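Local coordinates for alpha,alpha-trehalose-phosphate synthase (UDP-forming) (Burkholderia xenovorans, PDB 5V0T), which belongs to glycosyltransferase family 20 and has the two-domain GT-B architecture, here with UDP and 6-O-phosphono-alpha-D-glucopyranose bound, at residues F167-S170 / Q171-L174. Numbering follows the deposited sequence.
Sequences FPAS and QVLL
The start of the short helix 170-173, entered from the loop after strand 159-162, brings Phe-167 and Pro-168 against Leu-173 and Val-172. Ala-169 is the N-cap residue, and its carbonyl oxygen starts the helical bonding: Leu-173 N reaches Ala-169 O at 3.0 Å with an N-H...O angle of 158°, while Val-172 N makes a weak, bent bond to the same oxygen. One residue on, Leu-174 N donates to Ser-170 O over 3.1 Å. Pro-168 can sit just ahead of the N-cap because no helical bond needs an N-H there, and its rigid ring offers an apolar surface; its CB lies 3.8 Å from Val-172 CG1, and its CG rests near Leu-173 CB. In Leu-173, CG anti to the backbone N (chi1 180°) directs the side chain toward the Phe-167 ring, and the turn at chi2 presents CD2 to Phe-167 CZ, 3.6 Å away, so that a flat ring and a branched aliphatic chain fill one buried patch. On the polar side, Ser-170 OG hydrogen-bonds to Asp-205 and also accepts from a water at 2.6 Å; that water in turn accepts from Gln-171 NE2 at 2.7 Å. A small hydroxyl suits this buried place, whereas the long side chain of exposed Gln-171 bends at chi2 (-62°), bringing its amide NE2 to the water. Tyr-100 OH receives the N-H of Ala-169, and the Phe-167 ring meets that of Phe-194 at a steep angle. Leu-173 packs against Val-183 of helix 179-186, Tyr-206 of helix 197-209 and Phe-98 of helix 79-98, seating the short helix among these three.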
# COMPACT_ATOMS: atom_id res chain seq x y z
N PHE A 167 3.47 -7.75 -7.79
CA PHE A 167 3.81 -8.05 -9.19
C PHE A 167 2.95 -9.22 -9.64
O PHE A 167 3.07 -10.31 -9.07
CB PHE A 167 5.29 -8.37 -9.37
CG PHE A 167 5.72 -8.31 -10.81
CD1 PHE A 167 5.50 -9.38 -11.68
CD2 PHE A 167 6.28 -7.14 -11.33
CE1 PHE A 167 5.89 -9.30 -13.01
CE2 PHE A 167 6.66 -7.06 -12.66
CZ PHE A 167 6.46 -8.13 -13.50
N PRO A 168 2.09 -9.05 -10.64
CA PRO A 168 1.12 -10.10 -10.96
C PRO A 168 1.78 -11.28 -11.66
O PRO A 168 2.82 -11.16 -12.31
CB PRO A 168 0.13 -9.40 -11.89
CG PRO A 168 1.01 -8.39 -12.61
CD PRO A 168 1.92 -7.87 -11.50
N ALA A 169 1.13 -12.44 -11.52
CA ALA A 169 1.49 -13.63 -12.28
C ALA A 169 1.71 -13.26 -13.74
O ALA A 169 1.01 -12.40 -14.29
CB ALA A 169 0.37 -14.67 -12.15
N SER A 170 2.70 -13.89 -14.37
CA SER A 170 3.02 -13.53 -15.75
C SER A 170 1.80 -13.61 -16.66
O SER A 170 1.62 -12.76 -17.55
CB SER A 170 4.16 -14.40 -16.29
OG SER A 170 3.77 -15.76 -16.37
N GLN A 171 0.93 -14.61 -16.46
CA GLN A 171 -0.24 -14.77 -17.33
C GLN A 171 -1.20 -13.60 -17.19
O GLN A 171 -1.92 -13.27 -18.13
CB GLN A 171 -0.99 -16.07 -17.01
CG GLN A 171 -0.37 -17.31 -17.60
CD GLN A 171 -0.34 -17.24 -19.13
OE1 GLN A 171 -1.35 -16.91 -19.76
NE2 GLN A 171 0.81 -17.50 -19.72
N VAL A 172 -1.25 -13.00 -16.00
CA VAL A 172 -2.09 -11.84 -15.75
C VAL A 172 -1.45 -10.58 -16.33
O VAL A 172 -2.13 -9.72 -16.90
CB VAL A 172 -2.35 -11.72 -14.24
CG1 VAL A 172 -2.95 -10.37 -13.88
CG2 VAL A 172 -3.27 -12.87 -13.77
N LEU A 173 -0.12 -10.47 -16.23
CA LEU A 173 0.58 -9.31 -16.79
C LEU A 173 0.44 -9.24 -18.31
O LEU A 173 0.43 -8.14 -18.88
CB LEU A 173 2.06 -9.38 -16.39
CG LEU A 173 2.98 -8.24 -16.89
CD1 LEU A 173 2.50 -6.90 -16.34
CD2 LEU A 173 4.41 -8.52 -16.49
N LEU A 174 0.27 -10.38 -18.98
CA LEU A 174 0.10 -10.40 -20.43
C LEU A 174 -1.11 -9.59 -20.90
O LEU A 174 -1.17 -9.23 -22.08
CB LEU A 174 -0.04 -11.83 -20.95
CG LEU A 174 1.18 -12.74 -20.77
CD1 LEU A 174 0.88 -14.14 -21.34
CD2 LEU A 174 2.40 -12.12 -21.40
O HOH W 1 3.27 -16.87 -18.70